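Local coordinates for genome polyprotein (Chicken sicinivirus JSY, PDB 6QWT), which supplies, in this C-terminal piece called 3Dpol, the RNA-dependent RNA polymerase that probably copies the viral RNA genome, at residues 110-114 against 178-182; 152-158 against 172-178; 275-280 against 289-294. All blocks are in the same frame, centred on the assembly; numbering follows the deposited sequence.

Contact 1: 110-114 against 178-182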
loop_
_atom_site.group_PDB
_atom_site.type_symbol
_atom_site.label_atom_id
_atom_site.label_comp_id
_atom_site.label_asym_id
_atom_site.label_seq_id
_atom_site.Cartn_x
_atom_site.Cartn_y
_atom_site.Cartn_z
ATOM N N ALA A 110 -9.851 -13.648 8.541
ATOM C CA ALA A 110 -10.490 -14.447 7.506
ATOM C C ALA A 110 -11.546 -13.670 6.731
ATOM O O ALA A 110 -12.008 -14.153 5.690
ATOM C CB ALA A 110 -11.114 -15.702 8.119
ATOM N N GLY A 111 -11.933 -12.487 7.204
ATOM C CA GLY A 111 -12.900 -11.670 6.504
ATOM C C GLY A 111 -14.322 -12.164 6.680
ATOM O O GLY A 111 -14.594 -13.205 7.281
ATOM N N TYR A 112 -15.251 -11.386 6.124
ATOM C CA TYR A 112 -16.676 -11.655 6.259
ATOM C C TYR A 112 -17.115 -12.739 5.271
ATOM O O TYR A 112 -16.730 -12.700 4.100
ATOM C CB TYR A 112 -17.481 -10.380 6.016
ATOM C CG TYR A 112 -18.892 -10.466 6.533
ATOM C CD1 TYR A 112 -19.175 -10.221 7.870
ATOM C CD2 TYR A 112 -19.940 -10.815 5.691
ATOM C CE1 TYR A 112 -20.464 -10.313 8.353
ATOM C CE2 TYR A 112 -21.230 -10.907 6.163
ATOM C CZ TYR A 112 -21.486 -10.656 7.495
ATOM O OH TYR A 112 -22.769 -10.744 7.969
ATOM N N PRO A 113 -17.940 -13.707 5.707
ATOM C CA PRO A 113 -18.498 -13.816 7.061
ATOM C C PRO A 113 -17.689 -14.701 8.010
ATOM O O PRO A 113 -18.120 -14.896 9.147
ATOM C CB PRO A 113 -19.873 -14.436 6.804
ATOM C CG PRO A 113 -19.623 -15.356 5.645
ATOM C CD PRO A 113 -18.538 -14.705 4.798
ATOM N N TRP A 114 -16.548 -15.226 7.549
ATOM C CA TRP A 114 -15.765 -16.140 8.375
ATOM C C TRP A 114 -15.324 -15.483 9.678
ATOM O O TRP A 114 -15.398 -16.097 10.749
ATOM C CB TRP A 114 -14.542 -16.638 7.604
ATOM C CG TRP A 114 -14.804 -16.995 6.171
ATOM C CD1 TRP A 114 -14.633 -16.190 5.080
ATOM C CD2 TRP A 114 -15.266 -18.257 5.670
ATOM N NE1 TRP A 114 -14.970 -16.870 3.935
ATOM C CE2 TRP A 114 -15.361 -18.141 4.269
ATOM C CE3 TRP A 114 -15.613 -19.470 6.270
ATOM C CZ2 TRP A 114 -15.786 -19.191 3.459
ATOM C CZ3 TRP A 114 -16.036 -20.514 5.465
ATOM C CH2 TRP A 114 -16.119 -20.367 4.074
ATOM N N ALA A 178 -10.559 -7.910 2.525
ATOM C CA ALA A 178 -11.365 -8.815 1.724
ATOM C C ALA A 178 -11.445 -10.182 2.399
ATOM O O ALA A 178 -10.571 -10.547 3.190
ATOM C CB ALA A 178 -10.770 -8.947 0.324
ATOM N N PRO A 179 -12.489 -10.956 2.113
ATOM C CA PRO A 179 -12.600 -12.289 2.715
ATOM C C PRO A 179 -11.624 -13.273 2.083
ATOM O O PRO A 179 -11.148 -13.093 0.960
ATOM C CB PRO A 179 -14.053 -12.689 2.443
ATOM C CG PRO A 179 -14.454 -11.889 1.254
ATOM C CD PRO A 179 -13.676 -10.603 1.314
ATOM N N ILE A 180 -11.346 -14.345 2.833
ATOM C CA ILE A 180 -10.286 -15.280 2.458
ATOM C C ILE A 180 -10.605 -15.971 1.132
ATOM O O ILE A 180 -9.707 -16.230 0.322
ATOM C CB ILE A 180 -10.039 -16.295 3.593
ATOM C CG1 ILE A 180 -8.937 -17.287 3.208
ATOM C CG2 ILE A 180 -11.330 -17.024 3.970
ATOM C CD1 ILE A 180 -7.587 -16.639 2.965
ATOM N N HIS A 181 -11.883 -16.271 0.880
ATOM C CA HIS A 181 -12.226 -16.940 -0.372
ATOM C C HIS A 181 -12.101 -15.999 -1.564
ATOM O O HIS A 181 -11.781 -16.446 -2.670
ATOM C CB HIS A 181 -13.634 -17.542 -0.300
ATOM C CG HIS A 181 -14.728 -16.534 -0.117
ATOM N ND1 HIS A 181 -14.933 -15.859 1.068
ATOM C CD2 HIS A 181 -15.697 -16.108 -0.963
ATOM C CE1 HIS A 181 -15.970 -15.051 0.941
ATOM N NE2 HIS A 181 -16.452 -15.182 -0.283
ATOM N N ALA A 182 -12.338 -14.698 -1.364
ATOM C CA ALA A 182 -12.109 -13.739 -2.440
ATOM C C ALA A 182 -10.622 -13.505 -2.669
ATOM O O ALA A 182 -10.204 -13.223 -3.799
ATOM C CB ALA A 182 -12.808 -12.417 -2.130
#
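Pro-179 is the bump on one side of this joint, and the hollow that takes it lies over Gly-111. The two CA atoms, Gly-111 CA and Pro-179 CA, come within 3.9 Å, so close that any CB on residue 111 would collide with Pro-179 CA and with the carbonyl oxygen of Ala-178; the positive phi of Gly-111 suits glycine as well. The proline ring fits against the backbone of Tyr-112, with Pro-179 CB 3.1 Å from Tyr-112 O. Tyr-112 then turns its ring away, its OH bonding to Pro-11 O, while a cis peptide before Pro-113 bends the chain so that Trp-114 swings back to the contact. The Ser-Ala-Gly-Tyr-Pro sequence here matches motif G of picornaviral polymerases, a loop of the fingers that in relatives lies beside the template path. Opposite it starts helix 180-189, with Pro-179 at its N-cap: proline has no amide hydrogen, and at the N-cap the helix asks for none. The first helical amide is satisfied from across the contact, Ile-180 N donating to Ala-110 O at 2.9 Å. The indole of Trp-114 provides a flat wall. A methyl knob, Ile-180 CG2, presses on one face of it, 3.8 Å from the centroid of the five-membered ring in a CH-pi contact, while Pro-179 CB lies at the rim, 4.4 Å from Trp-114 CD1. The indole edge meets His-181, and Trp-114 NE1 donates a nearly straight 3.0 Å hydrogen bond to His-181 ND1. Leu-138 and Glu-141 of helix 136-147 close in on His-181 from outside.

Contact 2: 152-158 against 172-178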
loop_
_atom_site.group_PDB
_atom_site.type_symbol
_atom_site.label_atom_id
_atom_site.label_comp_id
_atom_site.label_asym_id
_atom_site.label_seq_id
_atom_site.Cartn_x
_atom_site.Cartn_y
_atom_site.Cartn_z
ATOM N N PHE A 152 -18.008 -9.268 0.471
ATOM C CA PHE A 152 -18.002 -8.046 1.266
ATOM C C PHE A 152 -16.595 -7.739 1.761
ATOM O O PHE A 152 -15.899 -8.631 2.258
ATOM C CB PHE A 152 -18.936 -8.172 2.475
ATOM C CG PHE A 152 -20.396 -8.055 2.142
ATOM C CD1 PHE A 152 -21.001 -6.812 2.049
ATOM C CD2 PHE A 152 -21.169 -9.188 1.949
ATOM C CE1 PHE A 152 -22.347 -6.701 1.753
ATOM C CE2 PHE A 152 -22.519 -9.082 1.654
ATOM C CZ PHE A 152 -23.106 -7.837 1.557
ATOM N N TYR A 153 -16.185 -6.478 1.636
ATOM C CA TYR A 153 -15.043 -5.972 2.385
ATOM C C TYR A 153 -15.506 -5.559 3.778
ATOM O O TYR A 153 -16.537 -4.894 3.922
ATOM C CB TYR A 153 -14.411 -4.771 1.675
ATOM C CG TYR A 153 -13.638 -5.103 0.415
ATOM C CD1 TYR A 153 -12.262 -5.318 0.451
ATOM C CD2 TYR A 153 -14.282 -5.189 -0.814
ATOM C CE1 TYR A 153 -11.552 -5.618 -0.709
ATOM C CE2 TYR A 153 -13.585 -5.488 -1.972
ATOM C CZ TYR A 153 -12.222 -5.701 -1.916
ATOM O OH TYR A 153 -11.540 -5.998 -3.075
ATOM N N THR A 154 -14.753 -5.954 4.802
ATOM C CA THR A 154 -14.975 -5.448 6.152
ATOM C C THR A 154 -14.205 -4.147 6.329
ATOM O O THR A 154 -12.996 -4.100 6.088
ATOM C CB THR A 154 -14.533 -6.461 7.209
ATOM O OG1 THR A 154 -13.157 -6.804 7.001
ATOM C CG2 THR A 154 -15.380 -7.717 7.131
ATOM N N THR A 155 -14.903 -3.096 6.751
ATOM C CA THR A 155 -14.327 -1.762 6.885
ATOM C C THR A 155 -14.163 -1.409 8.358
ATOM O O THR A 155 -15.104 -1.558 9.144
ATOM C CB THR A 155 -15.206 -0.716 6.192
ATOM O OG1 THR A 155 -15.379 -1.070 4.815
ATOM C CG2 THR A 155 -14.571 0.665 6.285
ATOM N N PHE A 156 -12.976 -0.931 8.721
ATOM C CA PHE A 156 -12.681 -0.499 10.078
ATOM C C PHE A 156 -11.939 0.829 10.045
ATOM O O PHE A 156 -11.403 1.244 9.014
ATOM C CB PHE A 156 -11.832 -1.535 10.835
ATOM C CG PHE A 156 -12.492 -2.878 10.978
ATOM C CD1 PHE A 156 -13.613 -3.033 11.780
ATOM C CD2 PHE A 156 -11.986 -3.989 10.320
ATOM C CE1 PHE A 156 -14.220 -4.268 11.917
ATOM C CE2 PHE A 156 -12.590 -5.227 10.453
ATOM C CZ PHE A 156 -13.708 -5.366 11.253
ATOM N N LEU A 157 -11.924 1.500 11.192
ATOM C CA LEU A 157 -11.038 2.636 11.394
ATOM C C LEU A 157 -9.637 2.123 11.704
ATOM O O LEU A 157 -9.457 1.241 12.553
ATOM C CB LEU A 157 -11.559 3.516 12.529
ATOM C CG LEU A 157 -12.986 4.030 12.347
ATOM C CD1 LEU A 157 -13.469 4.764 13.590
ATOM C CD2 LEU A 157 -13.070 4.927 11.121
ATOM N N LYS A 158 -8.647 2.656 10.998
ATOM C CA LYS A 158 -7.290 2.134 11.109
ATOM C C LYS A 158 -6.655 2.617 12.405
ATOM O O LYS A 158 -6.433 3.818 12.591
ATOM C CB LYS A 158 -6.446 2.543 9.905
ATOM C CG LYS A 158 -5.090 1.845 9.881
ATOM C CD LYS A 158 -4.239 2.210 8.670
ATOM C CE LYS A 158 -3.484 0.976 8.181
ATOM N NZ LYS A 158 -3.600 0.845 6.704
ATOM N N THR A 172 -8.837 10.050 10.673
ATOM C CA THR A 172 -8.292 8.706 10.776
ATOM C C THR A 172 -8.672 7.909 9.536
ATOM O O THR A 172 -9.783 8.043 9.015
ATOM C CB THR A 172 -8.790 8.013 12.044
ATOM O OG1 THR A 172 -10.042 7.369 11.788
ATOM C CG2 THR A 172 -8.966 9.041 13.141
ATOM N N ARG A 173 -7.734 7.097 9.059
ATOM C CA ARG A 173 -7.909 6.389 7.804
ATOM C C ARG A 173 -8.755 5.135 8.005
ATOM O O ARG A 173 -9.033 4.703 9.128
ATOM C CB ARG A 173 -6.552 6.026 7.198
ATOM C CG ARG A 173 -5.620 7.214 7.013
ATOM C CD ARG A 173 -4.439 6.858 6.127
ATOM N NE ARG A 173 -3.444 6.062 6.839
ATOM C CZ ARG A 173 -2.595 5.230 6.248
ATOM N NH1 ARG A 173 -2.619 5.085 4.932
ATOM N NH2 ARG A 173 -1.721 4.541 6.974
ATOM N N LEU A 174 -9.174 4.555 6.887
ATOM C CA LEU A 174 -9.924 3.311 6.883
ATOM C C LEU A 174 -9.012 2.160 6.486
ATOM O O LEU A 174 -8.103 2.328 5.667
ATOM C CB LEU A 174 -11.108 3.391 5.919
ATOM C CG LEU A 174 -12.152 4.463 6.222
ATOM C CD1 LEU A 174 -12.960 4.770 4.972
ATOM C CD2 LEU A 174 -13.057 4.012 7.355
ATOM N N ILE A 175 -9.247 0.996 7.082
ATOM C CA ILE A 175 -8.587 -0.241 6.687
ATOM C C ILE A 175 -9.674 -1.245 6.336
ATOM O O ILE A 175 -10.602 -1.467 7.123
ATOM C CB ILE A 175 -7.649 -0.775 7.789
ATOM C CG1 ILE A 175 -7.100 -2.154 7.415
ATOM C CG2 ILE A 175 -8.343 -0.807 9.143
ATOM C CD1 ILE A 175 -6.064 -2.685 8.389
ATOM N N GLU A 176 -9.576 -1.825 5.141
ATOM C CA GLU A 176 -10.609 -2.706 4.619
ATOM C C GLU A 176 -9.976 -4.029 4.219
ATOM O O GLU A 176 -8.936 -4.047 3.554
ATOM C CB GLU A 176 -11.330 -2.061 3.428
ATOM C CG GLU A 176 -11.551 -0.556 3.595
ATOM C CD GLU A 176 -12.710 -0.024 2.770
ATOM O OE1 GLU A 176 -12.486 0.875 1.931
ATOM O OE2 GLU A 176 -13.847 -0.502 2.965
ATOM N N ALA A 177 -10.600 -5.130 4.629
ATOM C CA ALA A 177 -10.068 -6.467 4.407
ATOM C C ALA A 177 -11.055 -7.286 3.587
ATOM O O ALA A 177 -12.244 -7.345 3.916
ATOM C CB ALA A 177 -9.773 -7.169 5.737
ATOM N N ALA A 178 -10.559 -7.910 2.525
ATOM C CA ALA A 178 -11.365 -8.815 1.724
ATOM C C ALA A 178 -11.445 -10.182 2.399
ATOM O O ALA A 178 -10.571 -10.547 3.190
ATOM C CB ALA A 178 -10.770 -8.947 0.324
HETATM O O HOH W 1 -14.279 -9.219 4.300
HETATM O O HOH W 2 -5.856 6.012 10.989
#
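Lys-158 loses more surface than any other residue in this pairing, followed by Ile-175 and then Tyr-153. Lys-158 stands where strand 152-157 has just ended; its amide still donates to Arg-173 O (Lys-158 N to O, 2.8 Å), and a water joins Lys-158 O to Arg-173 N. The extended aliphatic part of the lysine lies over a face of the Arg-173 guanidinium, with Lys-158 CD 3.8 Å from Arg-173 NH2. The like charges, Lys-158 NZ and Arg-173 NH2, are only 4.2 Å apart, a repulsion eased by the salt bridge from Arg-173 to Glu-160. Lys-158 and Arg-173 each lie in a sequence that corresponds to part of motif F, a fingers region whose basic residues in related polymerases meet the incoming nucleotide.

Ile-175 suits the strand with its branched CB. It faces Phe-156 in an antiparallel hydrogen-bonded pair (Phe-156 N to Ile-175 O and Ile-175 N to Phe-156 O, both 2.9 Å), and its CG2 lies 3.9 Å from Phe-156 CB and equally far from Lys-158 CB. Thr-154 and Ala-177 repeat the pattern two residues on. Between these pairs, on the opposite face of the sheet, Thr-155 OG1 donates a very short 2.5 Å hydrogen bond to Glu-176 OE2, which His-280 also reaches. At the far end Tyr-153 CE1 lies 3.6 Å from Ala-178 CB; alanine leaves room for the ring. Strand 174-177 is outermost in its five-stranded sheet; strand 152-157 lies next, then strand 277-282, parallel to 152-157, while Leu-157 packs on helix 50-54.

Contact 3: 275-280 against 289-294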
loop_
_atom_site.group_PDB
_atom_site.type_symbol
_atom_site.label_atom_id
_atom_site.label_comp_id
_atom_site.label_asym_id
_atom_site.label_seq_id
_atom_site.Cartn_x
_atom_site.Cartn_y
_atom_site.Cartn_z
ATOM N N ILE A 275 -13.927 -5.000 -7.702
ATOM C CA ILE A 275 -12.992 -4.087 -7.065
ATOM C C ILE A 275 -13.459 -2.640 -7.165
ATOM O O ILE A 275 -13.423 -1.911 -6.173
ATOM C CB ILE A 275 -11.584 -4.267 -7.672
ATOM C CG1 ILE A 275 -10.920 -5.517 -7.100
ATOM C CG2 ILE A 275 -10.717 -3.045 -7.408
ATOM C CD1 ILE A 275 -9.695 -5.949 -7.858
ATOM N N TYR A 276 -13.914 -2.203 -8.344
ATOM C CA TYR A 276 -14.358 -0.819 -8.488
ATOM C C TYR A 276 -15.851 -0.634 -8.244
ATOM O O TYR A 276 -16.302 0.508 -8.113
ATOM C CB TYR A 276 -13.974 -0.259 -9.870
ATOM C CG TYR A 276 -14.626 -0.900 -11.085
ATOM C CD1 TYR A 276 -13.896 -1.740 -11.916
ATOM C CD2 TYR A 276 -15.948 -0.626 -11.430
ATOM C CE1 TYR A 276 -14.466 -2.313 -13.038
ATOM C CE2 TYR A 276 -16.530 -1.200 -12.550
ATOM C CZ TYR A 276 -15.779 -2.044 -13.351
ATOM O OH TYR A 276 -16.332 -2.624 -14.469
ATOM N N LEU A 277 -16.627 -1.720 -8.181
ATOM C CA LEU A 277 -18.031 -1.693 -7.758
ATOM C C LEU A 277 -18.140 -2.689 -6.606
ATOM O O LEU A 277 -18.650 -3.801 -6.769
ATOM C CB LEU A 277 -18.979 -2.035 -8.913
ATOM C CG LEU A 277 -20.472 -1.791 -8.670
ATOM C CD1 LEU A 277 -20.725 -0.336 -8.301
ATOM C CD2 LEU A 277 -21.289 -2.184 -9.892
ATOM N N SER A 278 -17.656 -2.282 -5.437
ATOM C CA SER A 278 -17.385 -3.189 -4.332
ATOM C C SER A 278 -18.427 -3.050 -3.230
ATOM O O SER A 278 -19.013 -1.982 -3.033
ATOM C CB SER A 278 -15.992 -2.920 -3.755
ATOM O OG SER A 278 -15.886 -1.572 -3.328
ATOM N N LYS A 279 -18.638 -4.143 -2.500
ATOM C CA LYS A 279 -19.544 -4.173 -1.360
ATOM C C LYS A 279 -18.749 -4.063 -0.066
ATOM O O LYS A 279 -17.702 -4.698 0.087
ATOM C CB LYS A 279 -20.376 -5.459 -1.352
ATOM C CG LYS A 279 -21.278 -5.607 -2.563
ATOM C CD LYS A 279 -21.625 -7.058 -2.831
ATOM C CE LYS A 279 -22.581 -7.587 -1.789
ATOM N NZ LYS A 279 -22.975 -8.999 -2.048
ATOM N N HIS A 280 -19.257 -3.258 0.865
ATOM C CA HIS A 280 -18.572 -2.988 2.119
ATOM C C HIS A 280 -19.535 -3.136 3.288
ATOM O O HIS A 280 -20.747 -2.973 3.138
ATOM C CB HIS A 280 -17.972 -1.575 2.141
ATOM C CG HIS A 280 -16.994 -1.309 1.041
ATOM N ND1 HIS A 280 -15.647 -1.123 1.272
ATOM C CD2 HIS A 280 -17.166 -1.179 -0.298
ATOM C CE1 HIS A 280 -15.033 -0.896 0.125
ATOM N NE2 HIS A 280 -15.931 -0.928 -0.843
ATOM N N MET A 289 -19.533 0.803 -2.937
ATOM C CA MET A 289 -18.722 1.903 -3.435
ATOM C C MET A 289 -18.549 1.746 -4.940
ATOM O O MET A 289 -18.033 0.726 -5.408
ATOM C CB MET A 289 -17.363 1.947 -2.736
ATOM C CG MET A 289 -17.393 2.611 -1.366
ATOM S SD MET A 289 -17.815 4.368 -1.458
ATOM C CE MET A 289 -18.241 4.730 0.245
ATOM N N LYS A 290 -18.996 2.746 -5.694
ATOM C CA LYS A 290 -18.773 2.811 -7.134
ATOM C C LYS A 290 -17.577 3.726 -7.366
ATOM O O LYS A 290 -17.649 4.930 -7.101
ATOM C CB LYS A 290 -20.018 3.318 -7.859
ATOM C CG LYS A 290 -19.882 3.393 -9.371
ATOM C CD LYS A 290 -21.205 3.791 -10.014
ATOM C CE LYS A 290 -21.056 4.017 -11.509
ATOM N NZ LYS A 290 -20.266 5.241 -11.816
ATOM N N GLY A 291 -16.477 3.152 -7.847
ATOM C CA GLY A 291 -15.216 3.859 -7.924
ATOM C C GLY A 291 -14.345 3.608 -6.702
ATOM O O GLY A 291 -14.781 3.072 -5.682
ATOM N N GLY A 292 -13.076 4.004 -6.815
ATOM C CA GLY A 292 -12.103 3.748 -5.763
ATOM C C GLY A 292 -11.791 2.263 -5.628
ATOM O O GLY A 292 -12.242 1.430 -6.407
ATOM N N ASN A 293 -10.997 1.935 -4.604
ATOM C CA ASN A 293 -10.615 0.551 -4.298
ATOM C C ASN A 293 -10.413 0.490 -2.793
ATOM O O ASN A 293 -9.822 1.425 -2.228
ATOM C CB ASN A 293 -9.326 0.147 -5.047
ATOM C CG ASN A 293 -8.962 -1.355 -4.916
ATOM O OD1 ASN A 293 -9.588 -2.107 -4.186
ATOM N ND2 ASN A 293 -7.939 -1.776 -5.648
ATOM N N PRO A 294 -10.934 -0.537 -2.110
ATOM C CA PRO A 294 -10.529 -0.777 -0.721
ATOM C C PRO A 294 -9.020 -0.736 -0.545
ATOM O O PRO A 294 -8.270 -1.350 -1.307
ATOM C CB PRO A 294 -11.079 -2.175 -0.442
ATOM C CG PRO A 294 -12.324 -2.236 -1.257
ATOM C CD PRO A 294 -12.057 -1.420 -2.498
HETATM O O HOH W 3 -14.656 0.368 -5.090
#
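Three backbone hydrogen bonds hold the two segments together: Gly-291 N to Tyr-276 O at 2.7 Å, Met-289 N to Ser-278 O at 2.8 Å, and Ser-278 N to Met-289 O at 3.0 Å. The last two make Ser-278 and Met-289 an antiparallel hydrogen-bonded pair. The first reaches back to the final residue of helix 267-276, so the ladder runs from strand into helix end. A water continues the network, hydrogen-bonded to Ile-275 O and Gly-291 O (each 2.8 Å) and to Ser-278 OG (2.9 Å). The small serine also shares a 2.6 Å hydrogen bond between its OG and His-280 NE2, and the other ring nitrogen, ND1, is taken by Glu-176.

Around this core, His-280 packs obliquely on Pro-294, CE1 to CG 3.3 Å, and on Met-289, NE2 to CB 3.7 Å. Ile-275 CG2 rests 3.5 Å from Asn-293 CG. On the more open face Leu-277 CD1 lies 3.7 Å from Lys-290 CB, while the lysine amine reaches salt bridges with Asp-64 and Asp-62. Gly-291 and Gly-292 both have positive phi, angles that a side chain would strain, and they turn the chain out of the strand. The Gly-Gly-Asn-Pro sequence of 291-294, leaving a beta hairpin and leading to helix 298-316, corresponds to the start of motif B in the catalytic region of picornaviral polymerases.

Contacts 2 and 3 share one mixed sheet, where strands 152-157 and 277-282 are parallel neighbours; their centres lie 12 Å apart, and Tyr-153 N to Lys-279 O (2.8 Å) and Glu-176 OE2 to His-280 ND1 (2.5 Å), both probable hydrogen bonds, link them. Contact 1, about 13 Å from contact 2 between centres, touches it and continues it, since Ala-178 belongs to both and strand 174-177 runs into helix 180-189. In the chain, contact 2 falls between the two segments of contact 1, and contact 3 follows both. Contacts 1 and 3 do not touch, being about 6 Å apart at their nearest atoms. By sequence, motifs G, F and B of the polymerase are thus brought together on a common framework.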